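Local coordinates for protein beta-galactosidase (Marinomonas sp. ef1, PDB 6Y2K) that hydrolyses terminal non-reducing beta-D-galactose residues from beta-D-galactosides, as a cold-active hexameric GH42 enzyme, at residues A[260-270]-A[305-316]. Residues are numbered along the deposited sequence; the frame is centred on the assembly and turned at random. Where two conformers were deposited one is given.
Sequences DVASWDSYPLG and CGNGRLWIMEQQ
The hydroxyl of Y267 donates to E314, OH to OE1 2.7 Å. It reaches the anti side of that oxygen, 25° out of the carboxylate plane. D265 lies against the same carboxylate. The two acid groups stack nearly parallel, planes 10° apart, with D265 OD2 3.3 Å from E314 OE2. These like charges are probably eased by R33, which forms a salt bridge to E314 OE2. A phenylalanine in place of Y267 would probably leave E314 OE1 without this donor and its carboxylate freer to turn. Beside the tyrosine, Q316 extends with CG anti to its backbone N (chi1 -175°). Its OE1 accepts L269 N at 3.2 Å, tying it to the first turn of helix 268-274, while NE2 bonds to G318 O. At the other end, V261 splits its methyls between two flat groups. CG1 makes a CH-pi contact over the five-membered ring of W311, 3.5 Å from the centroid. CG2 sits over the centre of the R309 guanidinium, which E347 and D238 hold by salt bridges. Between these ends the backbones pair in parallel, with W311 N to A262 O 2.9 Å and S266 N to E314 O 2.8 Å. Strands 261-266 and 310-315 are the sixth and seventh of the eight-stranded TIM barrel, linked by a largely helical crossover.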
loop_
_atom_site.group_PDB
_atom_site.type_symbol
_atom_site.label_atom_id
_atom_site.label_comp_id
_atom_site.label_asym_id
_atom_site.label_seq_id
_atom_site.Cartn_x
_atom_site.Cartn_y
_atom_site.Cartn_z
ATOM N N ASP A 260 21.957 47.817 -16.670
ATOM C CA ASP A 260 22.075 48.421 -15.339
ATOM C C ASP A 260 21.380 47.617 -14.250
ATOM O O ASP A 260 21.785 47.677 -13.090
ATOM C CB ASP A 260 21.501 49.834 -15.360
ATOM C CG ASP A 260 22.207 50.720 -16.353
ATOM O OD1 ASP A 260 23.463 50.761 -16.339
ATOM O OD2 ASP A 260 21.514 51.355 -17.177
ATOM N N VAL A 261 20.316 46.900 -14.616
ATOM C CA VAL A 261 19.465 46.202 -13.659
ATOM C C VAL A 261 19.097 44.837 -14.236
ATOM O O VAL A 261 18.868 44.719 -15.442
ATOM C CB VAL A 261 18.142 46.974 -13.412
ATOM C CG1 VAL A 261 17.261 46.232 -12.411
ATOM C CG2 VAL A 261 18.411 48.406 -12.947
ATOM N N ALA A 262 19.050 43.824 -13.372
ATOM C CA ALA A 262 18.479 42.527 -13.723
ATOM C C ALA A 262 17.077 42.493 -13.147
ATOM O O ALA A 262 16.900 42.688 -11.948
ATOM C CB ALA A 262 19.310 41.399 -13.145
ATOM N N SER A 263 16.082 42.276 -13.998
ATOM C CA SER A 263 14.720 42.064 -13.530
ATOM C C SER A 263 14.282 40.673 -13.923
ATOM O O SER A 263 14.863 40.068 -14.827
ATOM C CB SER A 263 13.753 43.103 -14.092
ATOM O OG SER A 263 13.497 42.912 -15.464
ATOM N N TRP A 264 13.273 40.157 -13.235
ATOM C CA TRP A 264 12.741 38.849 -13.596
ATOM C C TRP A 264 11.265 38.689 -13.302
ATOM O O TRP A 264 10.645 39.530 -12.638
ATOM C CB TRP A 264 13.598 37.719 -13.002
ATOM C CG TRP A 264 13.294 37.368 -11.597
ATOM C CD1 TRP A 264 13.600 38.094 -10.486
ATOM C CD2 TRP A 264 12.651 36.174 -11.138
ATOM N NE1 TRP A 264 13.172 37.433 -9.356
ATOM C CE2 TRP A 264 12.587 36.249 -9.727
ATOM C CE3 TRP A 264 12.134 35.040 -11.782
ATOM C CZ2 TRP A 264 12.009 35.242 -8.950
ATOM C CZ3 TRP A 264 11.551 34.035 -11.010
ATOM C CH2 TRP A 264 11.503 34.140 -9.609
ATOM N N ASP A 265 10.714 37.607 -13.847
ATOM C CA ASP A 265 9.288 37.396 -13.924
ATOM C C ASP A 265 8.928 36.156 -13.111
ATOM O O ASP A 265 9.241 35.032 -13.518
ATOM C CB ASP A 265 8.880 37.256 -15.398
ATOM C CG ASP A 265 9.211 38.504 -16.228
ATOM O OD1 ASP A 265 9.429 39.572 -15.638
ATOM O OD2 ASP A 265 9.238 38.430 -17.476
ATOM N N SER A 266 8.277 36.383 -11.969
ATOM C CA SER A 266 8.033 35.364 -10.952
ATOM C C SER A 266 6.574 34.941 -10.921
ATOM O O SER A 266 5.680 35.734 -10.581
ATOM C CB SER A 266 8.425 35.869 -9.563
ATOM O OG SER A 266 8.207 34.851 -8.587
ATOM N N TYR A 267 6.346 33.671 -11.249
ATOM C CA TYR A 267 5.026 33.087 -11.230
ATOM C C TYR A 267 5.084 31.780 -10.445
ATOM O O TYR A 267 5.078 30.698 -11.038
ATOM C CB TYR A 267 4.540 32.881 -12.657
ATOM C CG TYR A 267 4.401 34.164 -13.440
ATOM C CD1 TYR A 267 3.274 34.973 -13.290
ATOM C CD2 TYR A 267 5.394 34.576 -14.330
ATOM C CE1 TYR A 267 3.136 36.149 -14.002
ATOM C CE2 TYR A 267 5.265 35.753 -15.051
ATOM C CZ TYR A 267 4.136 36.536 -14.881
ATOM O OH TYR A 267 3.985 37.692 -15.601
ATOM N N PRO A 268 5.141 31.876 -9.101
ATOM C CA PRO A 268 5.395 30.712 -8.246
ATOM C C PRO A 268 4.430 29.535 -8.411
ATOM O O PRO A 268 4.859 28.390 -8.286
ATOM C CB PRO A 268 5.284 31.292 -6.829
ATOM C CG PRO A 268 5.601 32.728 -7.002
ATOM C CD PRO A 268 4.915 33.082 -8.279
ATOM N N LEU A 269 3.157 29.808 -8.698
ATOM C CA LEU A 269 2.166 28.730 -8.854
ATOM C C LEU A 269 2.287 28.032 -10.190
ATOM O O LEU A 269 2.062 26.838 -10.275
ATOM C CB LEU A 269 0.738 29.232 -8.677
ATOM C CG LEU A 269 0.449 30.142 -7.480
ATOM C CD1 LEU A 269 -1.056 30.296 -7.314
ATOM C CD2 LEU A 269 1.087 29.638 -6.198
ATOM N N GLY A 270 2.639 28.785 -11.232
ATOM C CA GLY A 270 2.876 28.222 -12.549
ATOM C C GLY A 270 4.110 27.348 -12.574
ATOM O O GLY A 270 4.054 26.238 -13.082
ATOM N N CYS A 305 23.424 38.738 -11.443
ATOM C CA CYS A 305 23.372 39.193 -12.840
ATOM C C CYS A 305 23.241 40.712 -12.990
ATOM O O CYS A 305 23.724 41.279 -13.979
ATOM C CB CYS A 305 22.214 38.528 -13.596
ATOM S SG CYS A 305 22.381 36.743 -13.803
ATOM N N GLY A 306 22.567 41.345 -12.032
ATOM C CA GLY A 306 22.400 42.794 -11.994
ATOM C C GLY A 306 23.488 43.573 -11.276
ATOM O O GLY A 306 23.308 44.770 -11.019
ATOM N N ASN A 307 24.599 42.913 -10.935
ATOM C CA ASN A 307 25.687 43.532 -10.184
ATOM C C ASN A 307 25.160 44.292 -8.957
ATOM O O ASN A 307 25.535 45.440 -8.699
ATOM C CB ASN A 307 26.516 44.419 -11.126
ATOM C CG ASN A 307 27.229 43.610 -12.195
ATOM O OD1 ASN A 307 28.102 42.798 -11.888
ATOM N ND2 ASN A 307 26.850 43.815 -13.458
ATOM N N GLY A 308 24.278 43.632 -8.202
ATOM C CA GLY A 308 23.652 44.219 -7.005
ATOM C C GLY A 308 22.231 44.731 -7.178
ATOM O O GLY A 308 21.473 44.785 -6.207
ATOM N N ARG A 309 21.858 45.096 -8.409
ATOM C CA ARG A 309 20.555 45.702 -8.695
ATOM C C ARG A 309 19.525 44.701 -9.267
ATOM O O ARG A 309 19.687 44.182 -10.386
ATOM C CB ARG A 309 20.744 46.871 -9.650
ATOM C CG ARG A 309 21.630 47.969 -9.066
ATOM C CD ARG A 309 21.511 49.263 -9.851
ATOM N NE ARG A 309 20.159 49.812 -9.793
ATOM C CZ ARG A 309 19.675 50.740 -10.624
ATOM N NH1 ARG A 309 20.421 51.236 -11.613
ATOM N NH2 ARG A 309 18.429 51.174 -10.473
ATOM N N LEU A 310 18.477 44.462 -8.479
ATOM C CA LEU A 310 17.441 43.469 -8.756
ATOM C C LEU A 310 16.087 44.143 -8.754
ATOM O O LEU A 310 15.785 44.872 -7.812
ATOM C CB LEU A 310 17.438 42.415 -7.644
ATOM C CG LEU A 310 16.297 41.384 -7.612
ATOM C CD1 LEU A 310 16.401 40.448 -8.808
ATOM C CD2 LEU A 310 16.313 40.597 -6.312
ATOM N N TRP A 311 15.289 43.896 -9.797
ATOM C CA TRP A 311 13.858 44.186 -9.814
ATOM C C TRP A 311 13.090 42.892 -10.094
ATOM O O TRP A 311 13.646 41.933 -10.633
ATOM C CB TRP A 311 13.473 45.171 -10.927
ATOM C CG TRP A 311 14.049 46.563 -10.873
ATOM C CD1 TRP A 311 14.801 47.123 -9.888
ATOM C CD2 TRP A 311 13.876 47.576 -11.867
ATOM N NE1 TRP A 311 15.132 48.418 -10.210
ATOM C CE2 TRP A 311 14.568 48.725 -11.421
ATOM C CE3 TRP A 311 13.209 47.621 -13.095
ATOM C CZ2 TRP A 311 14.617 49.913 -12.171
ATOM C CZ3 TRP A 311 13.257 48.808 -13.847
ATOM C CH2 TRP A 311 13.951 49.939 -13.370
ATOM N N ILE A 312 11.811 42.876 -9.733
ATOM C CA ILE A 312 10.878 41.888 -10.250
ATOM C C ILE A 312 9.995 42.679 -11.215
ATOM O O ILE A 312 9.198 43.505 -10.783
ATOM C CB ILE A 312 10.037 41.214 -9.137
ATOM C CG1 ILE A 312 10.852 40.132 -8.405
ATOM C CG2 ILE A 312 8.797 40.531 -9.727
ATOM C CD1 ILE A 312 12.128 40.595 -7.738
ATOM N N MET A 313 10.175 42.458 -12.518
ATOM C CA MET A 313 9.397 43.163 -13.537
ATOM C C MET A 313 7.967 42.648 -13.631
ATOM O O MET A 313 7.069 43.417 -13.947
ATOM C CB MET A 313 10.061 43.045 -14.908
ATOM C CG MET A 313 9.480 43.955 -15.978
ATOM S SD MET A 313 9.783 45.700 -15.595
ATOM C CE MET A 313 11.484 45.831 -16.104
ATOM N N GLU A 314 7.765 41.350 -13.386
ATOM C CA GLU A 314 6.437 40.727 -13.462
ATOM C C GLU A 314 6.212 39.804 -12.261
ATOM O O GLU A 314 6.882 38.777 -12.127
ATOM C CB GLU A 314 6.275 39.924 -14.764
ATOM C CG GLU A 314 6.490 40.709 -16.061
ATOM C CD GLU A 314 6.359 39.862 -17.314
ATOM O OE1 GLU A 314 5.888 38.713 -17.210
ATOM O OE2 GLU A 314 6.725 40.340 -18.422
ATOM N N GLN A 315 5.281 40.182 -11.386
ATOM C CA GLN A 315 4.920 39.376 -10.216
ATOM C C GLN A 315 3.507 38.834 -10.362
ATOM O O GLN A 315 2.564 39.601 -10.639
ATOM C CB GLN A 315 5.003 40.219 -8.939
ATOM C CG GLN A 315 4.736 39.453 -7.645
ATOM C CD GLN A 315 5.752 38.346 -7.406
ATOM O OE1 GLN A 315 6.946 38.616 -7.252
ATOM N NE2 GLN A 315 5.284 37.099 -7.366
ATOM N N GLN A 316 3.353 37.523 -10.157
ATOM C CA GLN A 316 2.036 36.885 -10.192
ATOM C C GLN A 316 1.086 37.571 -9.208
ATOM O O GLN A 316 1.448 37.718 -8.052
ATOM C CB GLN A 316 2.134 35.399 -9.835
ATOM C CG GLN A 316 0.814 34.656 -9.972
ATOM C CD GLN A 316 0.932 33.134 -9.981
ATOM O OE1 GLN A 316 2.030 32.560 -9.885
ATOM N NE2 GLN A 316 -0.217 32.469 -10.093
HETATM O O HOH W 1 24.055 47.438 -11.997
HETATM O O HOH W 2 7.577 35.277 -6.141
#